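PDB 7BVC: integral membrane indolylacetylinositol arabinosyltransferase EmbB from Mycolicibacterium smegmatis MC2 155, which probably polymerises arabinose into the arabinan of cell-wall arabinogalactan, acting as a membrane-embedded arabinosyltransferase of the emb family. Local coordinates for residues K21-A26 with W241-L246. Residues are numbered along the deposited sequence; the frame is centred on the assembly and turned at random.
Sequences KDVRIA and WRLDRL
Apolar side chains carry the meeting between the first turn of helix 22-31 and the last turn of helix 231-244 plus L246 just after it; no hydrogen bond crosses. L243 is the centre: with CG anti to its carbonyl carbon and an extended chi2, it sends CD2 between two residues one helical turn apart. L243 CD2 lies 3.7 Å from V23 CG2 and 3.8 Å from A26 CB, and the V23 and L243 chains cross at about a right angle. V23 CG2, the branch anti to the backbone N, also meets L246 CD1, at 4.3 Å. The small A26, whose CB points at the partner helix, lets the backbones come close, its CA being 6.8 Å from L243 CA.

R242 contributes through its aliphatic stem, CG resting 4.2 Å from A26 CB. A bend at chi2 (73°) turns the chain toward the start of helix 22-31, where R242 NH2 stands 5.7 Å from D22 OD2 and 5.1 Å from K21 NZ. Neither pair touches, but D22, opposite in charge to R242, could partly offset the like charge of K21.

D244 OD2 accepts hydrogen bonds from L414 N and T415 OG1, tying this helix end to helix 415-428. The contact is a small antiparallel packing of two helices predicted to cross the membrane, joining the N-terminal helix to the GT-C-type domain just outside the predicted spans, probably near the membrane boundary.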
loop_
_atom_site.group_PDB
_atom_site.type_symbol
_atom_site.label_atom_id
_atom_site.label_comp_id
_atom_site.label_asym_id
_atom_site.label_seq_id
_atom_site.Cartn_x
_atom_site.Cartn_y
_atom_site.Cartn_z
ATOM N N LYS B 21 -42.765 -50.810 20.415
ATOM C CA LYS B 21 -42.204 -49.752 21.241
ATOM C C LYS B 21 -41.893 -48.551 20.363
ATOM O O LYS B 21 -41.372 -48.701 19.255
ATOM C CB LYS B 21 -40.941 -50.225 21.972
ATOM C CG LYS B 21 -40.353 -49.206 22.931
ATOM C CD LYS B 21 -41.387 -48.700 23.920
ATOM C CE LYS B 21 -40.793 -47.644 24.834
ATOM N NZ LYS B 21 -41.806 -47.080 25.764
ATOM N N ASP B 22 -42.212 -47.357 20.869
ATOM C CA ASP B 22 -42.093 -46.145 20.068
ATOM C C ASP B 22 -40.650 -45.787 19.740
ATOM O O ASP B 22 -40.422 -44.974 18.838
ATOM C CB ASP B 22 -42.771 -44.977 20.783
ATOM C CG ASP B 22 -44.277 -45.121 20.823
ATOM O OD1 ASP B 22 -44.836 -45.752 19.903
ATOM O OD2 ASP B 22 -44.901 -44.603 21.772
ATOM N N VAL B 23 -39.672 -46.362 20.442
ATOM C CA VAL B 23 -38.289 -46.123 20.049
ATOM C C VAL B 23 -37.999 -46.802 18.717
ATOM O O VAL B 23 -37.257 -46.264 17.887
ATOM C CB VAL B 23 -37.312 -46.576 21.155
ATOM C CG1 VAL B 23 -37.368 -48.079 21.358
ATOM C CG2 VAL B 23 -35.896 -46.131 20.825
ATOM N N ARG B 24 -38.608 -47.963 18.469
ATOM C CA ARG B 24 -38.458 -48.626 17.180
ATOM C C ARG B 24 -39.101 -47.834 16.052
ATOM O O ARG B 24 -38.691 -47.980 14.896
ATOM C CB ARG B 24 -39.058 -50.029 17.239
ATOM C CG ARG B 24 -38.432 -51.018 16.273
ATOM C CD ARG B 24 -38.874 -52.438 16.582
ATOM N NE ARG B 24 -40.272 -52.662 16.227
ATOM C CZ ARG B 24 -40.678 -53.136 15.053
ATOM N NH1 ARG B 24 -39.790 -53.437 14.116
ATOM N NH2 ARG B 24 -41.972 -53.306 14.815
ATOM N N ILE B 25 -40.094 -46.998 16.360
ATOM C CA ILE B 25 -40.710 -46.159 15.340
ATOM C C ILE B 25 -39.883 -44.903 15.110
ATOM O O ILE B 25 -39.664 -44.490 13.965
ATOM C CB ILE B 25 -42.156 -45.819 15.741
ATOM C CG1 ILE B 25 -43.019 -47.080 15.755
ATOM C CG2 ILE B 25 -42.744 -44.788 14.797
ATOM C CD1 ILE B 25 -44.467 -46.816 16.099
ATOM N N ALA B 26 -39.408 -44.280 16.192
ATOM C CA ALA B 26 -38.574 -43.093 16.052
ATOM C C ALA B 26 -37.260 -43.414 15.352
ATOM O O ALA B 26 -36.723 -42.571 14.626
ATOM C CB ALA B 26 -38.310 -42.471 17.421
ATOM N N TRP B 241 -35.078 -35.567 18.672
ATOM C CA TRP B 241 -35.408 -35.052 19.999
ATOM C C TRP B 241 -36.116 -36.109 20.837
ATOM O O TRP B 241 -35.811 -36.291 22.024
ATOM C CB TRP B 241 -36.273 -33.799 19.866
ATOM C CG TRP B 241 -36.733 -33.235 21.169
ATOM C CD1 TRP B 241 -36.024 -33.172 22.331
ATOM C CD2 TRP B 241 -38.008 -32.647 21.445
ATOM N NE1 TRP B 241 -36.780 -32.582 23.313
ATOM C CE2 TRP B 241 -38.003 -32.251 22.793
ATOM C CE3 TRP B 241 -39.155 -32.418 20.680
ATOM C CZ2 TRP B 241 -39.098 -31.642 23.396
ATOM C CZ3 TRP B 241 -40.241 -31.813 21.279
ATOM C CH2 TRP B 241 -40.205 -31.430 22.623
ATOM N N ARG B 242 -37.079 -36.810 20.236
ATOM C CA ARG B 242 -37.767 -37.883 20.947
ATOM C C ARG B 242 -36.801 -38.989 21.354
ATOM O O ARG B 242 -36.948 -39.578 22.431
ATOM C CB ARG B 242 -38.896 -38.439 20.080
ATOM C CG ARG B 242 -39.372 -39.827 20.470
ATOM C CD ARG B 242 -40.189 -39.797 21.748
ATOM N NE ARG B 242 -40.332 -41.129 22.326
ATOM C CZ ARG B 242 -39.696 -41.541 23.418
ATOM N NH1 ARG B 242 -38.872 -40.722 24.057
ATOM N NH2 ARG B 242 -39.883 -42.771 23.873
ATOM N N LEU B 243 -35.805 -39.276 20.515
ATOM C CA LEU B 243 -34.795 -40.267 20.880
ATOM C C LEU B 243 -33.914 -39.765 22.017
ATOM O O LEU B 243 -33.523 -40.541 22.895
ATOM C CB LEU B 243 -33.940 -40.619 19.664
ATOM C CG LEU B 243 -34.499 -41.645 18.682
ATOM C CD1 LEU B 243 -33.422 -42.079 17.707
ATOM C CD2 LEU B 243 -35.068 -42.837 19.425
ATOM N N ASP B 244 -33.581 -38.472 22.008
ATOM C CA ASP B 244 -32.757 -37.901 23.067
ATOM C C ASP B 244 -33.494 -37.861 24.398
ATOM O O ASP B 244 -32.861 -37.905 25.457
ATOM C CB ASP B 244 -32.306 -36.494 22.684
ATOM C CG ASP B 244 -31.115 -36.496 21.751
ATOM O OD1 ASP B 244 -30.603 -37.591 21.442
ATOM O OD2 ASP B 244 -30.693 -35.400 21.328
ATOM N N ARG B 245 -34.822 -37.785 24.364
ATOM C CA ARG B 245 -35.599 -37.653 25.593
ATOM C C ARG B 245 -35.694 -38.967 26.360
ATOM O O ARG B 245 -36.522 -39.099 27.267
ATOM C CB ARG B 245 -37.004 -37.134 25.287
ATOM C CG ARG B 245 -37.126 -35.625 25.317
ATOM C CD ARG B 245 -38.412 -35.167 24.658
ATOM N NE ARG B 245 -39.575 -35.392 25.510
ATOM C CZ ARG B 245 -40.095 -34.472 26.316
ATOM N NH1 ARG B 245 -39.556 -33.263 26.383
ATOM N NH2 ARG B 245 -41.154 -34.762 27.056
ATOM N N LEU B 246 -34.863 -39.949 26.002
ATOM C CA LEU B 246 -34.900 -41.235 26.689
ATOM C C LEU B 246 -34.316 -41.152 28.095
ATOM O O LEU B 246 -34.677 -41.959 28.959
ATOM C CB LEU B 246 -34.154 -42.291 25.877
ATOM C CG LEU B 246 -34.924 -42.940 24.728
ATOM C CD1 LEU B 246 -34.034 -43.913 23.978
ATOM C CD2 LEU B 246 -36.163 -43.640 25.253
#